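Local coordinates for protein glycoside hydrolase family 31 (Trueperella pyogenes, PDB 5I0F) that degrades cycloalternan, acting as a family 31 glycoside hydrolase that passes through a covalent glycosyl-enzyme intermediate, at residues M213-V218 and T274-G279; D282-P287 and G518-Q523; D438-A443 and Y479-R484. All coordinates share one frame; numbering follows the deposited sequence.

Contact 1: M213-V218 and T274-G279; sequences MPFAQV and TDVLNG
Val276 and Gln217, the two residues with most surface buried here, meet where helix 273-284 packs on one face of a mixed five-stranded sheet, against its strand 212-219. The helix directly follows strand 263-271 of the same sheet, so this is a helix folded back over the sheet it has just left. The local axes run almost antiparallel, at 165°, and come within 9.2 Å of each other. Together the two segments bury 162 Å², a modest, largely apolar area with all four touching residues buried. Val276 presents CG1 to CB of Gln217 at 3.9 Å. The same methyl reaches the rim of the Phe215 ring, lying near the ring plane, 4.5 Å from CE1. One helical residue further on, Leu277 brings its CD1 methyl to 4.5 Å from CZ of Phe215, so the outer end of the ring is met by two successive aliphatic residues of the helix. The ring is also stacked with Phe280 of that helix. Gln217 turns sharply to join in: its CG lies between the backbone N and the carbonyl carbon (chi1 61°), a bend at chi2 turns CD aside, and the side chain crosses that of Leu277 obliquely. OE1 then stands 4.1 Å from CB of Leu277, a van der Waals approach. The polar end of this buried glutamine is satisfied by other parts of the chain, since NE2 donates to the carbonyls of Ala552 and Val176, while OE1 has a weak bond with Tyr656 OH. Back on the strand, the backbone N of Gln217 sits over one face of the Phe215 ring, 4.2 Å above the plane and displaced toward the rim.

Contact 2: D282-P287 and G518-Q523; sequences DVAGRP and GFTGSQ
Ala284 and Gln523 form the dense part of this contact, where the C-terminal end of helix 273-284 meets a type II beta turn, Phe519 to Ser522, in the loop between TIM-barrel strands 513-515 and 527-529. The Ala284 methyl is pressed against the terminal amide of Gln523, with CB 3.6 Å from NE2, and CG2 of Thr520 touches the same methyl at 3.8 Å. In Gln523 a bend at chi2 (92°) brings CD back toward the turn, where OE1 accepts from Gly521 N, in the carbonyl plane, while NE2 donates to the carbonyl of Cys553. The backbones come close at Ala284 and Gly521, whose CA atoms are 4.8 Å apart. Gly285 leaves the helix with a phi of 122°, and Gly521 takes the third position of the turn; both conformations call for glycine. Gly521 CA makes a CA-H...O contact with Ala284 O at 3.3 Å, and Gly285 O rests 3.4 Å from CB of Gln523. The open side is the Asp282-Val283 edge of the helix, both residues exposed, together with the Arg286 side chain. Arg286 sets out away from the turn, and its NH2 forms a salt bridge with Asp282 OD1. The two chains stay close as far as Pro287, whose CA-H is directed at Gln523 O, with CA 3.2 Å from that oxygen and an angle at H of 145°.

Contact 3: D438-A443 and Y479-R484; sequences DLSTEA and YEDGRR
Asp438 receives the backbone of Glu480 on OD2, at 2.7 Å from Glu480 N, on the syn side and 19° out of the carboxylate plane. Its chi1 of -168°, anti to the backbone N, puts CG on the side of the facing loop. OD1 is gripped from its own segment by two donors: Ser440 N meets it nearly along its C-O axis, and Ser440 OG, 2.7 Å from OD1, uses the syn lone pair. Ser440 OG in turn accepts from Asp481 N at 3.0 Å. The Thr441 methyl CG2 packs on the peptide between Glu480 and Asp481, while OG1 caps Gly444 N and donates to a water. That water donates to Asp438 O and to Glu480 OE1, which also pairs with His414 ND1. These partners may ease the approach of like charges, Glu480 OE1 being 4.0 Å from Asp438 OD2. Asp481 rests CG 3.5 Å from Ser440 CB; OD1 accepts from Arg483 N, OD2 forms a salt bridge with Arg483 NH1, and a second water lies within hydrogen-bonding distance of OD2 and Ser440 O. Tyr479 lays CA beside Asp438 OD2 and CB against Ser440 OG, turns its ring edge, at CD2, to Asp438 OD1, and bonds Asn489 through OH. The crossing bonds and first water join two TIM-barrel loops ordered by Asx turns at Asp438 and Asp481, a Tyr479-Gly482 type I turn and the Thr441 N-cap.

In the fold
Contacts 1 and 2 are neighbours, with centres 11 Å apart, and share helix 273-284: its earlier turns cover the mixed sheet of strand 212-219, and its C-terminal end meets the barrel loop 518-523. They touch through a probable hydrogen bond between Asn278 OD1 and Arg286 NH1, and through Pro214 against Phe519 and Thr520. One helix therefore joins the beta-sheet part of the chain to the TIM barrel that follows. Contact 3 lies within the barrel domain, between a loop that runs into helix 442-450 and the loop before helix 485-506, about 19 Å from contact 2 and 28 Å from contact 1, centre to centre. Along the chain contact 1 closes before contact 2 opens, whereas contact 3 is nested within contact 2.

Contact 1: M213-V218 and T274-G279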
loop_
_atom_site.group_PDB
_atom_site.type_symbol
_atom_site.label_atom_id
_atom_site.label_comp_id
_atom_site.label_asym_id
_atom_site.label_seq_id
_atom_site.Cartn_x
_atom_site.Cartn_y
_atom_site.Cartn_z
ATOM N N MET A 213 3.046 -2.833 -8.575
ATOM C CA MET A 213 3.512 -2.246 -9.849
ATOM C C MET A 213 3.367 -3.273 -10.966
ATOM O O MET A 213 3.531 -4.471 -10.727
ATOM C CB MET A 213 4.965 -1.794 -9.750
ATOM C CG MET A 213 5.202 -0.645 -8.775
ATOM S SD MET A 213 6.902 -0.097 -8.827
ATOM C CE MET A 213 7.018 0.883 -7.327
ATOM N N PRO A 214 3.047 -2.823 -12.194
ATOM C CA PRO A 214 2.933 -3.763 -13.307
ATOM C C PRO A 214 4.289 -3.989 -13.986
ATOM O O PRO A 214 4.450 -3.715 -15.177
ATOM C CB PRO A 214 1.920 -3.083 -14.219
ATOM C CG PRO A 214 2.191 -1.607 -14.016
ATOM C CD PRO A 214 2.549 -1.482 -12.559
ATOM N N PHE A 215 5.222 -4.536 -13.220
ATOM C CA PHE A 215 6.631 -4.681 -13.616
ATOM C C PHE A 215 7.213 -5.855 -12.869
ATOM O O PHE A 215 6.876 -6.062 -11.690
ATOM C CB PHE A 215 7.457 -3.418 -13.273
ATOM C CG PHE A 215 8.945 -3.684 -13.090
ATOM C CD1 PHE A 215 9.792 -3.752 -14.183
ATOM C CD2 PHE A 215 9.483 -3.885 -11.830
ATOM C CE1 PHE A 215 11.140 -4.024 -14.023
ATOM C CE2 PHE A 215 10.837 -4.166 -11.661
ATOM C CZ PHE A 215 11.668 -4.211 -12.765
ATOM N N ALA A 216 8.093 -6.601 -13.529
ATOM C CA ALA A 216 8.907 -7.630 -12.866
ATOM C C ALA A 216 10.184 -7.888 -13.647
ATOM O O ALA A 216 10.246 -7.652 -14.848
ATOM C CB ALA A 216 8.118 -8.924 -12.718
ATOM N N GLN A 217 11.199 -8.371 -12.949
ATOM C CA GLN A 217 12.426 -8.832 -13.584
ATOM C C GLN A 217 12.450 -10.347 -13.545
ATOM O O GLN A 217 11.840 -10.975 -12.666
ATOM C CB GLN A 217 13.676 -8.200 -12.958
ATOM C CG GLN A 217 13.931 -8.465 -11.498
ATOM C CD GLN A 217 14.036 -7.158 -10.701
ATOM O OE1 GLN A 217 15.037 -6.439 -10.769
ATOM N NE2 GLN A 217 12.987 -6.843 -9.955
ATOM N N VAL A 218 13.118 -10.924 -14.537
ATOM C CA VAL A 218 13.155 -12.364 -14.719
ATOM C C VAL A 218 14.621 -12.722 -14.804
ATOM O O VAL A 218 15.329 -12.233 -15.686
ATOM C CB VAL A 218 12.410 -12.797 -15.985
ATOM C CG1 VAL A 218 12.414 -14.318 -16.095
ATOM C CG2 VAL A 218 10.975 -12.262 -16.021
ATOM N N THR A 274 20.820 -5.462 -12.500
ATOM C CA THR A 274 20.923 -4.021 -12.282
ATOM C C THR A 274 20.541 -3.207 -13.529
ATOM O O THR A 274 19.820 -2.199 -13.413
ATOM C CB THR A 274 22.327 -3.669 -11.749
ATOM O OG1 THR A 274 22.485 -4.281 -10.460
ATOM C CG2 THR A 274 22.496 -2.175 -11.599
ATOM N N ASP A 275 20.990 -3.656 -14.706
ATOM C CA ASP A 275 20.604 -3.038 -15.993
ATOM C C ASP A 275 19.072 -2.978 -16.129
ATOM O O ASP A 275 18.505 -1.971 -16.555
ATOM C CB ASP A 275 21.166 -3.813 -17.205
ATOM C CG ASP A 275 22.694 -3.733 -17.344
ATOM O OD1 ASP A 275 23.307 -2.759 -16.875
ATOM O OD2 ASP A 275 23.283 -4.663 -17.944
ATOM N N VAL A 276 18.417 -4.073 -15.775
ATOM C CA VAL A 276 16.959 -4.176 -15.916
ATOM C C VAL A 276 16.233 -3.213 -14.990
ATOM O O VAL A 276 15.343 -2.438 -15.426
ATOM C CB VAL A 276 16.468 -5.616 -15.679
ATOM C CG1 VAL A 276 14.942 -5.685 -15.639
ATOM C CG2 VAL A 276 17.023 -6.532 -16.760
ATOM N N LEU A 277 16.609 -3.234 -13.715
ATOM C CA LEU A 277 15.996 -2.317 -12.760
ATOM C C LEU A 277 16.250 -0.870 -13.165
ATOM O O LEU A 277 15.308 -0.064 -13.137
ATOM C CB LEU A 277 16.424 -2.597 -11.317
ATOM C CG LEU A 277 15.856 -1.688 -10.216
ATOM C CD1 LEU A 277 14.329 -1.725 -10.158
ATOM C CD2 LEU A 277 16.445 -2.110 -8.876
ATOM N N ASN A 278 17.456 -0.543 -13.630
ATOM C CA ASN A 278 17.705 0.810 -14.141
ATOM C C ASN A 278 16.847 1.211 -15.327
ATOM O O ASN A 278 16.445 2.369 -15.443
ATOM C CB ASN A 278 19.172 1.024 -14.498
ATOM C CG ASN A 278 19.967 1.485 -13.322
ATOM O OD1 ASN A 278 19.836 2.628 -12.871
ATOM N ND2 ASN A 278 20.790 0.612 -12.811
ATOM N N GLY A 279 16.572 0.260 -16.207
ATOM C CA GLY A 279 15.662 0.510 -17.315
ATOM C C GLY A 279 14.309 0.958 -16.807
ATOM O O GLY A 279 13.755 1.972 -17.265
#

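Contact 2: D282-P287 and G518-Q523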
loop_
_atom_site.group_PDB
_atom_site.type_symbol
_atom_site.label_atom_id
_atom_site.label_comp_id
_atom_site.label_asym_id
_atom_site.label_seq_id
_atom_site.Cartn_x
_atom_site.Cartn_y
_atom_site.Cartn_z
ATOM N N ASP A 282 14.418 4.483 -15.216
ATOM C CA ASP A 282 14.404 5.501 -16.249
ATOM C C ASP A 282 12.979 5.880 -16.693
ATOM O O ASP A 282 12.741 7.033 -17.015
ATOM C CB ASP A 282 15.224 5.078 -17.480
ATOM C CG ASP A 282 16.724 5.163 -17.253
ATOM O OD1 ASP A 282 17.168 5.916 -16.351
ATOM O OD2 ASP A 282 17.454 4.477 -17.998
ATOM N N VAL A 283 12.061 4.920 -16.689
ATOM C CA VAL A 283 10.670 5.151 -17.060
ATOM C C VAL A 283 9.818 5.617 -15.860
ATOM O O VAL A 283 9.021 6.567 -15.972
ATOM C CB VAL A 283 10.098 3.868 -17.705
ATOM C CG1 VAL A 283 8.586 3.922 -17.861
ATOM C CG2 VAL A 283 10.759 3.642 -19.055
ATOM N N ALA A 284 10.004 4.968 -14.716
ATOM C CA ALA A 284 9.176 5.205 -13.531
ATOM C C ALA A 284 9.527 6.463 -12.753
ATOM O O ALA A 284 8.632 7.143 -12.300
ATOM C CB ALA A 284 9.211 4.005 -12.609
ATOM N N GLY A 285 10.814 6.762 -12.611
ATOM C CA GLY A 285 11.317 7.836 -11.754
ATOM C C GLY A 285 12.271 7.203 -10.763
ATOM O O GLY A 285 12.173 6.020 -10.492
ATOM N N ARG A 286 13.222 7.977 -10.270
ATOM C CA ARG A 286 14.285 7.471 -9.401
ATOM C C ARG A 286 14.147 8.022 -7.985
ATOM O O ARG A 286 13.648 9.110 -7.825
ATOM C CB ARG A 286 15.644 7.876 -9.958
ATOM C CG ARG A 286 16.060 7.056 -11.163
ATOM C CD ARG A 286 17.345 7.559 -11.781
ATOM N NE ARG A 286 17.675 6.741 -12.945
ATOM C CZ ARG A 286 18.294 5.562 -12.920
ATOM N NH1 ARG A 286 18.720 5.013 -11.775
ATOM N NH2 ARG A 286 18.523 4.930 -14.069
ATOM N N PRO A 287 14.633 7.284 -6.966
ATOM C CA PRO A 287 14.638 7.851 -5.601
ATOM C C PRO A 287 15.375 9.188 -5.504
ATOM O O PRO A 287 16.361 9.411 -6.214
ATOM C CB PRO A 287 15.329 6.783 -4.738
ATOM C CG PRO A 287 15.776 5.704 -5.657
ATOM C CD PRO A 287 15.229 5.940 -7.028
ATOM N N GLY A 518 1.144 3.133 -2.959
ATOM C CA GLY A 518 1.831 3.622 -4.143
ATOM C C GLY A 518 1.619 2.778 -5.388
ATOM O O GLY A 518 0.848 1.810 -5.394
ATOM N N PHE A 519 2.324 3.186 -6.449
ATOM C CA PHE A 519 2.236 2.606 -7.773
ATOM C C PHE A 519 3.508 3.021 -8.539
ATOM O O PHE A 519 4.416 3.624 -7.962
ATOM C CB PHE A 519 0.943 3.068 -8.501
ATOM C CG PHE A 519 0.476 2.119 -9.579
ATOM C CD1 PHE A 519 -0.101 0.913 -9.253
ATOM C CD2 PHE A 519 0.608 2.452 -10.925
ATOM C CE1 PHE A 519 -0.550 0.029 -10.239
ATOM C CE2 PHE A 519 0.186 1.585 -11.920
ATOM C CZ PHE A 519 -0.386 0.365 -11.592
ATOM N N THR A 520 3.611 2.659 -9.806
ATOM C CA THR A 520 4.689 3.144 -10.675
ATOM C C THR A 520 4.816 4.660 -10.530
ATOM O O THR A 520 3.810 5.361 -10.608
ATOM C CB THR A 520 4.365 2.796 -12.138
ATOM O OG1 THR A 520 3.950 1.431 -12.230
ATOM C CG2 THR A 520 5.551 3.021 -13.044
ATOM N N GLY A 521 6.039 5.143 -10.293
ATOM C CA GLY A 521 6.308 6.549 -9.991
ATOM C C GLY A 521 6.519 6.884 -8.521
ATOM O O GLY A 521 7.166 7.892 -8.213
ATOM N N SER A 522 6.010 6.040 -7.608
ATOM C CA SER A 522 6.249 6.210 -6.179
ATOM C C SER A 522 7.738 6.239 -5.769
ATOM O O SER A 522 8.078 6.852 -4.743
ATOM C CB SER A 522 5.481 5.167 -5.358
ATOM O OG SER A 522 4.084 5.379 -5.481
ATOM N N GLN A 523 8.602 5.639 -6.588
ATOM C CA GLN A 523 10.052 5.617 -6.349
ATOM C C GLN A 523 10.636 7.038 -6.119
ATOM O O GLN A 523 11.565 7.208 -5.318
ATOM C CB GLN A 523 10.795 4.977 -7.526
ATOM C CG GLN A 523 10.476 3.515 -7.825
ATOM C CD GLN A 523 9.363 3.292 -8.845
ATOM O OE1 GLN A 523 8.473 4.130 -9.032
ATOM N NE2 GLN A 523 9.390 2.122 -9.490
#

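Contact 3: D438-A443 and Y479-R484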
loop_
_atom_site.group_PDB
_atom_site.type_symbol
_atom_site.label_atom_id
_atom_site.label_comp_id
_atom_site.label_asym_id
_atom_site.label_seq_id
_atom_site.Cartn_x
_atom_site.Cartn_y
_atom_site.Cartn_z
ATOM N N ASP A 438 -8.894 16.052 -5.245
ATOM C CA ASP A 438 -8.359 15.723 -6.560
ATOM C C ASP A 438 -6.938 16.249 -6.599
ATOM O O ASP A 438 -6.721 17.446 -6.684
ATOM C CB ASP A 438 -9.217 16.336 -7.678
ATOM C CG ASP A 438 -8.867 15.789 -9.043
ATOM O OD1 ASP A 438 -7.698 15.426 -9.231
ATOM O OD2 ASP A 438 -9.744 15.721 -9.944
ATOM N N LEU A 439 -5.984 15.331 -6.525
ATOM C CA LEU A 439 -4.579 15.674 -6.495
ATOM C C LEU A 439 -3.926 15.382 -7.844
ATOM O O LEU A 439 -2.695 15.277 -7.923
ATOM C CB LEU A 439 -3.903 14.899 -5.340
ATOM C CG LEU A 439 -4.546 15.089 -3.950
ATOM C CD1 LEU A 439 -3.859 14.212 -2.910
ATOM C CD2 LEU A 439 -4.505 16.546 -3.497
ATOM N N SER A 440 -4.743 15.261 -8.901
ATOM C CA SER A 440 -4.261 14.888 -10.232
ATOM C C SER A 440 -3.655 16.047 -11.036
ATOM O O SER A 440 -3.000 15.791 -12.042
ATOM C CB SER A 440 -5.368 14.181 -11.038
ATOM O OG SER A 440 -6.389 15.067 -11.517
ATOM N N THR A 441 -3.866 17.295 -10.609
ATOM C CA THR A 441 -3.281 18.468 -11.268
ATOM C C THR A 441 -2.552 19.339 -10.256
ATOM O O THR A 441 -2.813 19.243 -9.054
ATOM C CB THR A 441 -4.355 19.352 -11.944
ATOM O OG1 THR A 441 -5.215 19.936 -10.952
ATOM C CG2 THR A 441 -5.180 18.548 -12.931
ATOM N N GLU A 442 -1.670 20.203 -10.750
ATOM C CA GLU A 442 -0.930 21.106 -9.876
ATOM C C GLU A 442 -1.864 21.978 -9.034
ATOM O O GLU A 442 -1.641 22.144 -7.830
ATOM C CB GLU A 442 0.083 21.958 -10.662
ATOM C CG GLU A 442 1.082 22.708 -9.789
ATOM C CD GLU A 442 2.032 21.802 -9.010
ATOM O OE1 GLU A 442 2.498 20.770 -9.570
ATOM O OE2 GLU A 442 2.307 22.120 -7.816
ATOM N N ALA A 443 -2.930 22.485 -9.646
ATOM C CA ALA A 443 -3.861 23.361 -8.941
ATOM C C ALA A 443 -4.585 22.639 -7.805
ATOM O O ALA A 443 -4.747 23.204 -6.728
ATOM C CB ALA A 443 -4.866 23.990 -9.911
ATOM N N TYR A 479 -11.426 12.691 -12.898
ATOM C CA TYR A 479 -10.329 13.484 -12.366
ATOM C C TYR A 479 -10.107 14.696 -13.269
ATOM O O TYR A 479 -10.345 14.645 -14.486
ATOM C CB TYR A 479 -9.061 12.644 -12.299
ATOM C CG TYR A 479 -9.067 11.554 -11.239
ATOM C CD1 TYR A 479 -9.644 10.308 -11.476
ATOM C CD2 TYR A 479 -8.463 11.762 -10.011
ATOM C CE1 TYR A 479 -9.642 9.309 -10.496
ATOM C CE2 TYR A 479 -8.433 10.773 -9.039
ATOM C CZ TYR A 479 -9.013 9.541 -9.280
ATOM O OH TYR A 479 -8.967 8.601 -8.262
ATOM N N GLU A 480 -9.606 15.775 -12.682
ATOM C CA GLU A 480 -9.341 17.000 -13.415
ATOM C C GLU A 480 -8.220 16.868 -14.425
ATOM O O GLU A 480 -8.135 17.672 -15.327
ATOM C CB GLU A 480 -9.013 18.148 -12.459
ATOM C CG GLU A 480 -10.236 18.653 -11.725
ATOM C CD GLU A 480 -9.932 19.828 -10.829
ATOM O OE1 GLU A 480 -9.120 19.686 -9.887
ATOM O OE2 GLU A 480 -10.516 20.902 -11.045
ATOM N N ASP A 481 -7.348 15.873 -14.279
ATOM C CA ASP A 481 -6.326 15.602 -15.306
ATOM C C ASP A 481 -6.887 14.936 -16.577
ATOM O O ASP A 481 -6.129 14.686 -17.502
ATOM C CB ASP A 481 -5.144 14.766 -14.734
ATOM C CG ASP A 481 -5.518 13.309 -14.418
ATOM O OD1 ASP A 481 -6.718 12.956 -14.457
ATOM O OD2 ASP A 481 -4.587 12.497 -14.104
ATOM N N GLY A 482 -8.187 14.635 -16.609
ATOM C CA GLY A 482 -8.819 14.005 -17.772
ATOM C C GLY A 482 -8.982 12.500 -17.639
ATOM O O GLY A 482 -9.730 11.912 -18.389
ATOM N N ARG A 483 -8.281 11.862 -16.704
ATOM C CA ARG A 483 -8.388 10.419 -16.517
ATOM C C ARG A 483 -9.708 10.048 -15.852
ATOM O O ARG A 483 -10.286 10.849 -15.104
ATOM C CB ARG A 483 -7.212 9.879 -15.675
ATOM C CG ARG A 483 -5.855 10.066 -16.352
ATOM C CD ARG A 483 -4.667 9.497 -15.575
ATOM N NE ARG A 483 -3.497 9.525 -16.437
ATOM C CZ ARG A 483 -2.723 10.586 -16.703
ATOM N NH1 ARG A 483 -2.885 11.771 -16.111
ATOM N NH2 ARG A 483 -1.720 10.441 -17.573
ATOM N N ARG A 484 -10.178 8.838 -16.155
ATOM C CA ARG A 484 -11.267 8.229 -15.422
ATOM C C ARG A 484 -10.666 7.377 -14.325
ATOM O O ARG A 484 -9.449 7.189 -14.266
ATOM C CB ARG A 484 -12.166 7.376 -16.329
ATOM C CG ARG A 484 -12.764 8.098 -17.519
ATOM C CD ARG A 484 -13.403 9.428 -17.184
ATOM N NE ARG A 484 -14.682 9.313 -16.488
ATOM C CZ ARG A 484 -15.864 9.085 -17.071
ATOM N NH1 ARG A 484 -16.966 9.024 -16.321
ATOM N NH2 ARG A 484 -15.966 8.895 -18.394
HETATM O O HOH W 1 -6.828 18.381 -9.496
HETATM O O HOH W 2 -2.276 13.000 -12.636
#